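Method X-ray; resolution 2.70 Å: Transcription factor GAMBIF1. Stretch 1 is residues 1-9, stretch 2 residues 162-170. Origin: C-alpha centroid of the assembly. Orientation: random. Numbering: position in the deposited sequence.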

# COMPACT_ATOMS: atom_id res chain seq x y z
N PRO C 1 -19.83 -3.35 42.38
CA PRO C 1 -18.96 -2.50 41.56
C PRO C 1 -18.99 -3.01 40.13
O PRO C 1 -18.78 -4.19 39.87
CB PRO C 1 -17.56 -2.61 42.14
CG PRO C 1 -17.58 -4.03 42.65
CD PRO C 1 -19.01 -4.23 43.23
N TYR C 2 -19.37 -2.12 39.22
CA TYR C 2 -19.45 -2.42 37.79
C TYR C 2 -19.39 -1.08 37.07
O TYR C 2 -19.63 -0.04 37.68
CB TYR C 2 -20.75 -3.16 37.46
CG TYR C 2 -22.00 -2.32 37.58
CD1 TYR C 2 -22.68 -2.21 38.79
CD2 TYR C 2 -22.49 -1.62 36.47
CE1 TYR C 2 -23.83 -1.42 38.90
CE2 TYR C 2 -23.63 -0.83 36.57
CZ TYR C 2 -24.29 -0.73 37.79
OH TYR C 2 -25.39 0.08 37.89
N VAL C 3 -19.14 -1.11 35.77
CA VAL C 3 -19.04 0.11 35.00
C VAL C 3 -20.24 0.30 34.09
O VAL C 3 -20.74 -0.65 33.49
CB VAL C 3 -17.78 0.10 34.12
CG1 VAL C 3 -17.44 1.51 33.70
CG2 VAL C 3 -16.64 -0.54 34.87
N GLU C 4 -20.72 1.53 34.00
CA GLU C 4 -21.84 1.83 33.14
C GLU C 4 -21.33 2.71 32.03
O GLU C 4 -20.49 3.58 32.26
CB GLU C 4 -22.92 2.57 33.91
CG GLU C 4 -24.13 2.96 33.06
CD GLU C 4 -24.98 4.05 33.69
OE1 GLU C 4 -24.86 4.28 34.91
OE2 GLU C 4 -25.76 4.67 32.96
N ILE C 5 -21.73 2.42 30.80
CA ILE C 5 -21.32 3.25 29.68
C ILE C 5 -22.37 4.33 29.52
O ILE C 5 -23.32 4.17 28.75
CB ILE C 5 -21.18 2.45 28.42
CG1 ILE C 5 -20.20 1.31 28.68
CG2 ILE C 5 -20.77 3.36 27.26
CD1 ILE C 5 -19.72 0.64 27.45
N THR C 6 -22.16 5.44 30.21
CA THR C 6 -23.11 6.54 30.21
C THR C 6 -23.32 7.29 28.91
O THR C 6 -24.37 7.90 28.70
CB THR C 6 -22.82 7.50 31.37
OG1 THR C 6 -21.50 8.04 31.25
CG2 THR C 6 -22.93 6.74 32.69
N GLU C 7 -22.31 7.33 28.05
CA GLU C 7 -22.49 7.95 26.76
C GLU C 7 -21.69 7.10 25.83
O GLU C 7 -20.50 6.85 26.03
CB GLU C 7 -22.10 9.44 26.69
CG GLU C 7 -21.89 9.96 25.26
CD GLU C 7 -22.91 10.97 24.78
OE1 GLU C 7 -22.98 12.08 25.33
OE2 GLU C 7 -23.61 10.68 23.80
N GLN C 8 -22.43 6.49 24.92
CA GLN C 8 -21.91 5.59 23.94
C GLN C 8 -21.31 6.28 22.76
O GLN C 8 -21.75 7.35 22.34
CB GLN C 8 -23.04 4.69 23.45
CG GLN C 8 -23.48 3.70 24.47
CD GLN C 8 -22.68 2.44 24.42
OE1 GLN C 8 -21.76 2.30 23.61
NE2 GLN C 8 -23.00 1.51 25.31
N PRO C 9 -20.28 5.66 22.19
CA PRO C 9 -19.63 6.25 21.04
C PRO C 9 -20.59 6.30 19.88
O PRO C 9 -21.44 5.42 19.69
CB PRO C 9 -18.47 5.29 20.77
CG PRO C 9 -18.94 3.98 21.36
CD PRO C 9 -19.60 4.43 22.63
N PRO C 162 -9.94 -6.37 39.25
CA PRO C 162 -10.55 -6.03 37.98
C PRO C 162 -12.05 -6.21 38.02
O PRO C 162 -12.56 -7.14 38.65
CB PRO C 162 -9.88 -7.00 37.02
CG PRO C 162 -9.70 -8.22 37.84
CD PRO C 162 -9.39 -7.74 39.25
N LEU C 163 -12.77 -5.24 37.48
CA LEU C 163 -14.22 -5.35 37.40
C LEU C 163 -14.34 -6.02 36.04
O LEU C 163 -13.38 -6.05 35.26
CB LEU C 163 -14.89 -3.97 37.36
CG LEU C 163 -14.74 -3.10 38.61
CD1 LEU C 163 -15.71 -1.93 38.54
CD2 LEU C 163 -15.00 -3.93 39.86
N THR C 164 -15.52 -6.55 35.73
CA THR C 164 -15.72 -7.24 34.47
C THR C 164 -15.75 -6.30 33.27
O THR C 164 -16.45 -5.28 33.29
CB THR C 164 -17.00 -8.12 34.50
OG1 THR C 164 -17.86 -7.80 33.40
CG2 THR C 164 -17.77 -7.95 35.80
N PRO C 165 -14.99 -6.64 32.21
CA PRO C 165 -14.91 -5.85 30.98
C PRO C 165 -16.31 -5.56 30.50
O PRO C 165 -17.22 -6.37 30.63
CB PRO C 165 -14.16 -6.77 30.03
CG PRO C 165 -13.24 -7.50 30.95
CD PRO C 165 -14.17 -7.86 32.08
N VAL C 166 -16.48 -4.36 29.98
CA VAL C 166 -17.75 -3.92 29.47
C VAL C 166 -17.45 -3.45 28.05
O VAL C 166 -16.41 -2.83 27.78
CB VAL C 166 -18.35 -2.82 30.38
CG1 VAL C 166 -19.26 -1.91 29.61
CG2 VAL C 166 -19.13 -3.50 31.50
N VAL C 167 -18.33 -3.84 27.14
CA VAL C 167 -18.14 -3.53 25.75
C VAL C 167 -19.18 -2.51 25.29
O VAL C 167 -20.29 -2.47 25.81
CB VAL C 167 -18.12 -4.86 24.95
CG1 VAL C 167 -18.95 -4.78 23.70
CG2 VAL C 167 -16.68 -5.25 24.66
N SER C 168 -18.72 -1.60 24.43
CA SER C 168 -19.54 -0.52 23.87
C SER C 168 -20.24 -0.98 22.61
O SER C 168 -19.83 -1.98 21.98
CB SER C 168 -18.62 0.63 23.47
OG SER C 168 -17.85 0.26 22.33
N ASP C 169 -21.22 -0.21 22.18
CA ASP C 169 -21.92 -0.53 20.96
C ASP C 169 -20.91 -0.44 19.84
O ASP C 169 -19.83 0.15 20.02
CB ASP C 169 -23.08 0.42 20.72
CG ASP C 169 -24.14 0.32 21.81
OD1 ASP C 169 -24.00 -0.55 22.70
OD2 ASP C 169 -25.11 1.10 21.77
N ILE C 170 -21.23 -1.01 18.69
CA ILE C 170 -20.29 -0.98 17.60
C ILE C 170 -20.02 0.40 17.00
O ILE C 170 -20.91 1.26 16.92
CB ILE C 170 -20.67 -1.97 16.51
CG1 ILE C 170 -20.75 -3.36 17.14
CG2 ILE C 170 -19.64 -1.95 15.39
CD1 ILE C 170 -21.54 -4.36 16.33
O HOH W 1 -17.84 -5.30 37.29
O HOH W 2 -22.75 -1.40 25.71

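Two extended segments from opposite ends of one chain run side by side here, their end-to-end directions 23° apart, yet a single direct hydrogen bond joins them, and no backbone-to-backbone pair contributes. That bond pairs a side chain with a main-chain amide: N of Asp169 donates to OE1 of Gln8 at 2.9 Å, with a nearly straight N-H...O angle of 171°. Glutamine suits the place because its amide group offers an acceptor and a donor on one planar end. While OE1 accepts the backbone N-H, NE2 of Gln8 donates to water 2 at 2.9 Å, and that water in turn donates to O of Val167 at 2.7 Å and, weakly, to OD1 of Asp169 at 3.4 Å. The direct approach of Gln8 NE2 to Asp169 OD1, 3.5 Å, has too poor an angle for a hydrogen bond.

At the other end, water 1 does similar work between main chains, donating to O of Pro1 at 3.0 Å and accepting from N of Thr164 at 3.1 Å. O of Pro1 and N of Thr164 are 5.8 Å apart, too far for a direct hydrogen bond, and the water spans the gap.

The rest of the contact is largely apolar packing. Alternation along the strand turns Val3 and Ile5 toward the partner and Glu4 away, leaving its carboxylate free to bond elsewhere in the structure. The branched end of Leu163 fills the space beside Pro1 to Val3: CD2 lies 3.7 Å from CB of Pro1, while CD1 lies 4.0 Å from CG2 of Val3 and also 4.1 Å from CB of Pro1. Ile5 is long enough to bring CD1 within 3.4 Å of CG1 of Val166, a tight packing contact, and within 3.8 Å of CA of Ser168. Pro9 packs against the same residue, its CG 4.0 Å from CB of Ser168.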